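Local coordinates for RNA-binding protein RMD9, mitochondrial (Saccharomyces cerevisiae S288C, PDB 7A9X) that binds a dodecamer RNA motif in the 3'-UTRs of mitochondrial mRNAs and takes part in the processing or stability of these transcripts, at residues Ile291-Phe304 with Thr322-Gln334. Numbering follows the deposited sequence.
Sequences IGDSKNLTLAESFF and TVNSFLQNIWKAQ
F326 reaches across into a hole bordered by I291, A300, E301 and F304, a knob-into-hole fit. Its CG lies anti to the backbone N (chi1 180°), which carries the ring away from its own helix. CE1 meets A300 CB at 3.5 Å, while CZ rests on the CA and CB of E301. The F304 ring comes in obliquely, its centroid 5.7 Å from that of F326, and puts its edge toward V323 CG2. From its own helix, I330 CD1 covers one face of the F326 ring near the rim.

L297 makes the second knob, seated among F326, I330, A333 and Q334. Its two methyls divide the work: CD2 packs on I330 CG1 at 3.8 Å, and CD1 lies against the side-chain amide of Q334, whose OE1 is hydrogen-bonded to H339.

Both knobs join what are probably two successive pentatricopeptide repeats, PPR4 and PPR5: 291-304, probably in PPR4, covers the end of one helix, the turn and the start of the next, and 322-334 probably belongs to the first helix of PPR5. The short axes of 297-304 and 322-334 run roughly antiparallel, at 149°.

Polar contacts gather at the turn. S325 OG donates to G292 O at 2.7 Å, in the carbonyl plane and on a lone pair; N329 ND2 adds a weak bond to the same oxygen. A water accepts from N329 ND2 at 2.6 Å and donates to I291 O and S294 O, tying N329 to the end of helix 281-292 and to the loop that follows. Beyond it, N296 N-caps helix 297-308, its OD1 accepting from L299 N at 3.1 Å.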
ATOM      1  N   ILE A 291       0.032   9.661  16.612  1.00 64.95           N
ATOM      2  CA  ILE A 291      -0.554   8.339  16.792  1.00 67.80           C
ATOM      3  C   ILE A 291       0.399   7.255  16.311  1.00 72.20           C
ATOM      4  O   ILE A 291       0.652   6.272  17.017  1.00 75.59           O
ATOM      5  CB  ILE A 291      -1.907   8.261  16.065  1.00 69.41           C
ATOM      6  CG1 ILE A 291      -2.884   9.275  16.657  1.00 66.84           C
ATOM      7  CG2 ILE A 291      -2.474   6.847  16.126  1.00 69.05           C
ATOM      8  CD1 ILE A 291      -4.226   9.286  15.970  1.00 64.14           C
ATOM      9  N   GLY A 292       0.944   7.416  15.109  1.00 69.02           N
ATOM     10  CA  GLY A 292       1.715   6.360  14.484  1.00 64.70           C
ATOM     11  C   GLY A 292       3.217   6.443  14.669  1.00 68.27           C
ATOM     12  O   GLY A 292       3.927   5.474  14.382  1.00 72.66           O
ATOM     13  N   ASP A 293       3.725   7.582  15.148  1.00 69.11           N
ATOM     14  CA  ASP A 293       5.163   7.772  15.279  1.00 72.24           C
ATOM     15  C   ASP A 293       5.653   7.957  16.706  1.00 83.76           C
ATOM     16  O   ASP A 293       6.861   7.829  16.941  1.00 87.88           O
ATOM     17  CB  ASP A 293       5.625   8.977  14.445  1.00 73.84           C
ATOM     18  CG  ASP A 293       5.439   8.758  12.963  1.00 79.17           C
ATOM     19  OD1 ASP A 293       5.596   7.603  12.513  1.00 82.16           O
ATOM     20  OD2 ASP A 293       5.130   9.735  12.250  1.00 80.95           O
ATOM     21  N   SER A 294       4.774   8.257  17.659  1.00 86.66           N
ATOM     22  CA  SER A 294       5.204   8.447  19.038  1.00 85.51           C
ATOM     23  C   SER A 294       5.525   7.099  19.669  1.00 84.62           C
ATOM     24  O   SER A 294       4.665   6.211  19.727  1.00 79.66           O
ATOM     25  CB  SER A 294       4.129   9.174  19.846  1.00 83.33           C
ATOM     26  OG  SER A 294       3.854  10.452  19.299  1.00 91.86           O
ATOM     27  N   LYS A 295       6.767   6.944  20.132  1.00 83.21           N
ATOM     28  CA  LYS A 295       7.132   5.741  20.865  1.00 81.30           C
ATOM     29  C   LYS A 295       6.461   5.687  22.230  1.00 76.94           C
ATOM     30  O   LYS A 295       6.323   4.596  22.793  1.00 79.57           O
ATOM     31  CB  LYS A 295       8.654   5.648  21.013  1.00 84.63           C
ATOM     32  CG  LYS A 295       9.271   4.474  20.269  1.00 85.34           C
ATOM     33  CD  LYS A 295       8.825   4.449  18.816  1.00 83.86           C
ATOM     34  CE  LYS A 295       9.379   3.235  18.090  1.00 86.31           C
ATOM     35  NZ  LYS A 295       9.018   3.244  16.644  1.00 88.11           N
ATOM     36  N   ASN A 296       6.050   6.830  22.777  1.00 76.93           N
ATOM     37  CA  ASN A 296       5.266   6.853  24.010  1.00 80.20           C
ATOM     38  C   ASN A 296       3.833   6.476  23.663  1.00 80.28           C
ATOM     39  O   ASN A 296       3.074   7.284  23.122  1.00 81.16           O
ATOM     40  CB  ASN A 296       5.338   8.219  24.678  1.00 87.02           C
ATOM     41  CG  ASN A 296       4.424   8.316  25.886  1.00 96.63           C
ATOM     42  OD1 ASN A 296       3.705   9.295  26.058  1.00 91.51           O
ATOM     43  ND2 ASN A 296       4.444   7.288  26.728  1.00112.08           N
ATOM     44  N   LEU A 297       3.465   5.232  23.969  1.00 84.22           N
ATOM     45  CA  LEU A 297       2.164   4.713  23.567  1.00 81.03           C
ATOM     46  C   LEU A 297       1.019   5.408  24.291  1.00 81.49           C
ATOM     47  O   LEU A 297      -0.104   5.444  23.775  1.00 90.51           O
ATOM     48  CB  LEU A 297       2.114   3.206  23.814  1.00 82.31           C
ATOM     49  CG  LEU A 297       3.086   2.391  22.961  1.00 85.85           C
ATOM     50  CD1 LEU A 297       3.073   0.928  23.372  1.00 86.65           C
ATOM     51  CD2 LEU A 297       2.738   2.539  21.490  1.00 81.77           C
ATOM     52  N   THR A 298       1.273   5.957  25.480  1.00 79.92           N
ATOM     53  CA  THR A 298       0.214   6.657  26.202  1.00 84.35           C
ATOM     54  C   THR A 298      -0.162   7.959  25.503  1.00 82.60           C
ATOM     55  O   THR A 298      -1.343   8.324  25.452  1.00 79.83           O
ATOM     56  CB  THR A 298       0.650   6.926  27.641  1.00 90.84           C
ATOM     57  OG1 THR A 298       1.905   7.617  27.638  1.00103.94           O
ATOM     58  CG2 THR A 298       0.799   5.618  28.411  1.00 82.10           C
ATOM     59  N   LEU A 299       0.826   8.673  24.960  1.00 84.73           N
ATOM     60  CA  LEU A 299       0.534   9.869  24.177  1.00 80.34           C
ATOM     61  C   LEU A 299      -0.103   9.510  22.841  1.00 83.09           C
ATOM     62  O   LEU A 299      -0.985  10.226  22.352  1.00 79.28           O
ATOM     63  CB  LEU A 299       1.813  10.677  23.963  1.00 76.58           C
ATOM     64  CG  LEU A 299       1.716  11.933  23.100  1.00 83.04           C
ATOM     65  CD1 LEU A 299       0.721  12.916  23.689  1.00 90.81           C
ATOM     66  CD2 LEU A 299       3.082  12.574  22.964  1.00 82.32           C
ATOM     67  N   ALA A 300       0.330   8.403  22.238  1.00 80.78           N
ATOM     68  CA  ALA A 300      -0.244   7.986  20.964  1.00 77.22           C
ATOM     69  C   ALA A 300      -1.710   7.600  21.121  1.00 80.99           C
ATOM     70  O   ALA A 300      -2.541   7.937  20.267  1.00 70.13           O
ATOM     71  CB  ALA A 300       0.563   6.824  20.387  1.00 71.82           C
ATOM     72  N   GLU A 301      -2.049   6.902  22.208  1.00 83.97           N
ATOM     73  CA  GLU A 301      -3.429   6.469  22.396  1.00 76.73           C
ATOM     74  C   GLU A 301      -4.351   7.638  22.719  1.00 73.87           C
ATOM     75  O   GLU A 301      -5.525   7.621  22.329  1.00 72.83           O
ATOM     76  CB  GLU A 301      -3.514   5.404  23.493  1.00 73.45           C
ATOM     77  CG  GLU A 301      -4.933   4.939  23.785  1.00 75.48           C
ATOM     78  CD  GLU A 301      -4.987   3.519  24.300  1.00 82.23           C
ATOM     79  OE1 GLU A 301      -3.947   2.830  24.270  1.00 85.50           O
ATOM     80  OE2 GLU A 301      -6.075   3.090  24.734  1.00 86.68           O
ATOM     81  N   SER A 302      -3.851   8.655  23.425  1.00 71.66           N
ATOM     82  CA  SER A 302      -4.681   9.822  23.707  1.00 84.13           C
ATOM     83  C   SER A 302      -5.099  10.511  22.414  1.00 76.62           C
ATOM     84  O   SER A 302      -6.275  10.839  22.223  1.00 85.12           O
ATOM     85  CB  SER A 302      -3.940  10.787  24.633  1.00 87.22           C
ATOM     86  OG  SER A 302      -2.695  11.172  24.086  1.00 96.88           O
ATOM     87  N   PHE A 303      -4.146  10.717  21.499  1.00 70.70           N
ATOM     88  CA  PHE A 303      -4.485  11.289  20.202  1.00 75.86           C
ATOM     89  C   PHE A 303      -5.371  10.354  19.389  1.00 75.10           C
ATOM     90  O   PHE A 303      -6.204  10.822  18.603  1.00 72.97           O
ATOM     91  CB  PHE A 303      -3.212  11.627  19.429  1.00 74.15           C
ATOM     92  CG  PHE A 303      -2.663  12.988  19.739  1.00 73.00           C
ATOM     93  CD1 PHE A 303      -1.872  13.195  20.859  1.00 73.29           C
ATOM     94  CD2 PHE A 303      -2.947  14.064  18.914  1.00 72.16           C
ATOM     95  CE1 PHE A 303      -1.370  14.450  21.148  1.00 77.19           C
ATOM     96  CE2 PHE A 303      -2.450  15.322  19.197  1.00 77.31           C
ATOM     97  CZ  PHE A 303      -1.660  15.516  20.315  1.00 75.73           C
ATOM     98  N   PHE A 304      -5.209   9.041  19.565  1.00 73.20           N
ATOM     99  CA  PHE A 304      -6.088   8.092  18.891  1.00 70.70           C
ATOM    100  C   PHE A 304      -7.517   8.210  19.404  1.00 77.22           C
ATOM    101  O   PHE A 304      -8.472   8.136  18.621  1.00 76.96           O
ATOM    102  CB  PHE A 304      -5.559   6.668  19.078  1.00 68.85           C
ATOM    103  CG  PHE A 304      -6.483   5.601  18.560  1.00 69.93           C
ATOM    104  CD1 PHE A 304      -6.475   5.248  17.220  1.00 62.40           C
ATOM    105  CD2 PHE A 304      -7.352   4.940  19.419  1.00 71.97           C
ATOM    106  CE1 PHE A 304      -7.321   4.263  16.744  1.00 67.96           C
ATOM    107  CE2 PHE A 304      -8.199   3.956  18.950  1.00 73.54           C
ATOM    108  CZ  PHE A 304      -8.184   3.616  17.610  1.00 71.97           C
ATOM    109  N   THR A 322      -1.676   4.847   9.665  1.00 62.74           N
ATOM    110  CA  THR A 322      -1.382   5.349  11.002  1.00 56.35           C
ATOM    111  C   THR A 322      -1.835   4.366  12.074  1.00 68.61           C
ATOM    112  O   THR A 322      -1.133   4.155  13.072  1.00 64.17           O
ATOM    113  CB  THR A 322      -2.058   6.704  11.200  1.00 60.06           C
ATOM    114  OG1 THR A 322      -1.660   7.595  10.150  1.00 62.99           O
ATOM    115  CG2 THR A 322      -1.678   7.299  12.538  1.00 61.94           C
ATOM    116  N   VAL A 323      -3.005   3.753  11.886  1.00 56.53           N
ATOM    117  CA  VAL A 323      -3.501   2.781  12.855  1.00 65.73           C
ATOM    118  C   VAL A 323      -2.622   1.536  12.864  1.00 70.32           C
ATOM    119  O   VAL A 323      -2.278   1.012  13.933  1.00 69.52           O
ATOM    120  CB  VAL A 323      -4.972   2.441  12.556  1.00 63.26           C
ATOM    121  CG1 VAL A 323      -5.510   1.455  13.573  1.00 57.94           C
ATOM    122  CG2 VAL A 323      -5.805   3.707  12.549  1.00 57.69           C
ATOM    123  N   ASN A 324      -2.239   1.047  11.680  1.00 63.63           N
ATOM    124  CA  ASN A 324      -1.391  -0.140  11.599  1.00 61.57           C
ATOM    125  C   ASN A 324      -0.065   0.075  12.315  1.00 64.85           C
ATOM    126  O   ASN A 324       0.403  -0.805  13.050  1.00 65.88           O
ATOM    127  CB  ASN A 324      -1.141  -0.515  10.136  1.00 56.60           C
ATOM    128  CG  ASN A 324      -2.396  -0.977   9.427  1.00 60.12           C
ATOM    129  OD1 ASN A 324      -3.344  -1.450  10.057  1.00 60.51           O
ATOM    130  ND2 ASN A 324      -2.405  -0.852   8.104  1.00 62.31           N
ATOM    131  N   SER A 325       0.561   1.235  12.107  1.00 59.03           N
ATOM    132  CA  SER A 325       1.819   1.530  12.786  1.00 62.03           C
ATOM    133  C   SER A 325       1.625   1.597  14.295  1.00 65.65           C
ATOM    134  O   SER A 325       2.488   1.145  15.058  1.00 63.98           O
ATOM    135  CB  SER A 325       2.401   2.841  12.259  1.00 57.39           C
ATOM    136  OG  SER A 325       3.542   3.228  13.005  1.00 77.44           O
ATOM    137  N   PHE A 326       0.499   2.157  14.742  1.00 69.59           N
ATOM    138  CA  PHE A 326       0.207   2.219  16.171  1.00 64.54           C
ATOM    139  C   PHE A 326       0.015   0.824  16.755  1.00 66.72           C
ATOM    140  O   PHE A 326       0.537   0.520  17.835  1.00 66.91           O
ATOM    141  CB  PHE A 326      -1.030   3.091  16.395  1.00 61.28           C
ATOM    142  CG  PHE A 326      -1.439   3.229  17.832  1.00 67.05           C
ATOM    143  CD1 PHE A 326      -0.503   3.511  18.815  1.00 70.43           C
ATOM    144  CD2 PHE A 326      -2.771   3.110  18.195  1.00 67.60           C
ATOM    145  CE1 PHE A 326      -0.887   3.648  20.139  1.00 72.65           C
ATOM    146  CE2 PHE A 326      -3.162   3.248  19.515  1.00 71.23           C
ATOM    147  CZ  PHE A 326      -2.218   3.519  20.488  1.00 72.77           C
ATOM    148  N   LEU A 327      -0.723  -0.039  16.051  1.00 63.26           N
ATOM    149  CA  LEU A 327      -0.896  -1.416  16.505  1.00 63.59           C
ATOM    150  C   LEU A 327       0.437  -2.150  16.572  1.00 71.11           C
ATOM    151  O   LEU A 327       0.682  -2.922  17.505  1.00 75.03           O
ATOM    152  CB  LEU A 327      -1.858  -2.155  15.575  1.00 61.49           C
ATOM    153  CG  LEU A 327      -3.328  -1.743  15.609  1.00 66.59           C
ATOM    154  CD1 LEU A 327      -4.087  -2.432  14.490  1.00 64.47           C
ATOM    155  CD2 LEU A 327      -3.934  -2.082  16.960  1.00 69.01           C
ATOM    156  N   GLN A 328       1.308  -1.926  15.588  1.00 70.07           N
ATOM    157  CA  GLN A 328       2.589  -2.623  15.566  1.00 69.03           C
ATOM    158  C   GLN A 328       3.500  -2.144  16.688  1.00 68.43           C
ATOM    159  O   GLN A 328       4.240  -2.943  17.275  1.00 68.89           O
ATOM    160  CB  GLN A 328       3.255  -2.442  14.201  1.00 59.70           C
ATOM    161  CG  GLN A 328       2.564  -3.216  13.087  1.00 72.33           C
ATOM    162  CD  GLN A 328       3.082  -2.860  11.706  1.00 80.11           C
ATOM    163  OE1 GLN A 328       3.787  -1.866  11.530  1.00 83.38           O
ATOM    164  NE2 GLN A 328       2.731  -3.673  10.717  1.00 84.31           N
ATOM    165  N   ASN A 329       3.455  -0.846  17.007  1.00 67.20           N
ATOM    166  CA  ASN A 329       4.275  -0.321  18.094  1.00 65.87           C
ATOM    167  C   ASN A 329       3.826  -0.869  19.443  1.00 71.23           C
ATOM    168  O   ASN A 329       4.660  -1.142  20.315  1.00 74.62           O
ATOM    169  CB  ASN A 329       4.231   1.206  18.094  1.00 65.86           C
ATOM    170  CG  ASN A 329       4.977   1.805  16.924  1.00 68.86           C
ATOM    171  OD1 ASN A 329       5.871   1.176  16.357  1.00 74.13           O
ATOM    172  ND2 ASN A 329       4.618   3.031  16.559  1.00 66.37           N
ATOM    173  N   ILE A 330       2.516  -1.025  19.636  1.00 70.30           N
ATOM    174  CA  ILE A 330       2.010  -1.624  20.869  1.00 72.00           C
ATOM    175  C   ILE A 330       2.491  -3.062  20.996  1.00 70.76           C
ATOM    176  O   ILE A 330       2.916  -3.500  22.073  1.00 71.71           O
ATOM    177  CB  ILE A 330       0.472  -1.540  20.911  1.00 78.34           C
ATOM    178  CG1 ILE A 330       0.008  -0.085  20.973  1.00 83.34           C
ATOM    179  CG2 ILE A 330      -0.077  -2.333  22.090  1.00 80.09           C
ATOM    180  CD1 ILE A 330      -1.496   0.066  20.890  1.00 86.99           C
ATOM    181  N   TRP A 331       2.439  -3.818  19.898  1.00 70.65           N
ATOM    182  CA  TRP A 331       2.847  -5.218  19.939  1.00 75.72           C
ATOM    183  C   TRP A 331       4.349  -5.352  20.163  1.00 80.97           C
ATOM    184  O   TRP A 331       4.792  -6.214  20.933  1.00 87.28           O
ATOM    185  CB  TRP A 331       2.422  -5.917  18.648  1.00 64.17           C
ATOM    186  CG  TRP A 331       2.703  -7.391  18.616  1.00 67.57           C
ATOM    187  CD1 TRP A 331       3.486  -8.058  17.718  1.00 67.62           C
ATOM    188  CD2 TRP A 331       2.203  -8.380  19.523  1.00 66.08           C
ATOM    189  NE1 TRP A 331       3.500  -9.402  18.007  1.00 69.13           N
ATOM    190  CE2 TRP A 331       2.721  -9.626  19.112  1.00 71.28           C
ATOM    191  CE3 TRP A 331       1.363  -8.335  20.640  1.00 66.66           C
ATOM    192  CZ2 TRP A 331       2.428 -10.812  19.780  1.00 67.30           C
ATOM    193  CZ3 TRP A 331       1.074  -9.516  21.303  1.00 67.77           C
ATOM    194  CH2 TRP A 331       1.605 -10.737  20.871  1.00 68.03           C
ATOM    195  N   LYS A 332       5.147  -4.506  19.510  1.00 79.02           N
ATOM    196  CA  LYS A 332       6.594  -4.582  19.687  1.00 83.47           C
ATOM    197  C   LYS A 332       7.018  -4.164  21.090  1.00 82.95           C
ATOM    198  O   LYS A 332       7.962  -4.738  21.646  1.00 82.69           O
ATOM    199  CB  LYS A 332       7.301  -3.718  18.643  1.00 89.08           C
ATOM    200  CG  LYS A 332       7.110  -4.204  17.216  1.00100.89           C
ATOM    201  CD  LYS A 332       7.545  -3.154  16.209  1.00112.26           C
ATOM    202  CE  LYS A 332       7.141  -3.553  14.798  1.00117.93           C
ATOM    203  NZ  LYS A 332       7.408  -2.470  13.812  1.00117.36           N
ATOM    204  N   ALA A 333       6.331  -3.191  21.684  1.00 81.08           N
ATOM    205  CA  ALA A 333       6.773  -2.633  22.955  1.00 84.01           C
ATOM    206  C   ALA A 333       6.155  -3.313  24.168  1.00 93.28           C
ATOM    207  O   ALA A 333       6.814  -3.418  25.210  1.00 95.02           O
ATOM    208  CB  ALA A 333       6.465  -1.136  23.005  1.00 72.19           C
ATOM    209  N   GLN A 334       4.912  -3.781  24.062  1.00 92.22           N
ATOM    210  CA  GLN A 334       4.180  -4.282  25.214  1.00 88.03           C
ATOM    211  C   GLN A 334       3.874  -5.771  25.171  1.00 89.11           C
ATOM    212  O   GLN A 334       3.654  -6.360  26.235  1.00 91.94           O
ATOM    213  CB  GLN A 334       2.856  -3.519  25.382  1.00 77.95           C
ATOM    214  CG  GLN A 334       3.030  -2.038  25.659  1.00 76.38           C
ATOM    215  CD  GLN A 334       1.706  -1.335  25.861  1.00 87.52           C
ATOM    216  OE1 GLN A 334       0.648  -1.905  25.602  1.00 93.80           O
ATOM    217  NE2 GLN A 334       1.755  -0.093  26.327  1.00 94.50           N
TER
HETATM  218  O   HOH W   1       2.971   4.630  17.787  1.00 67.36           O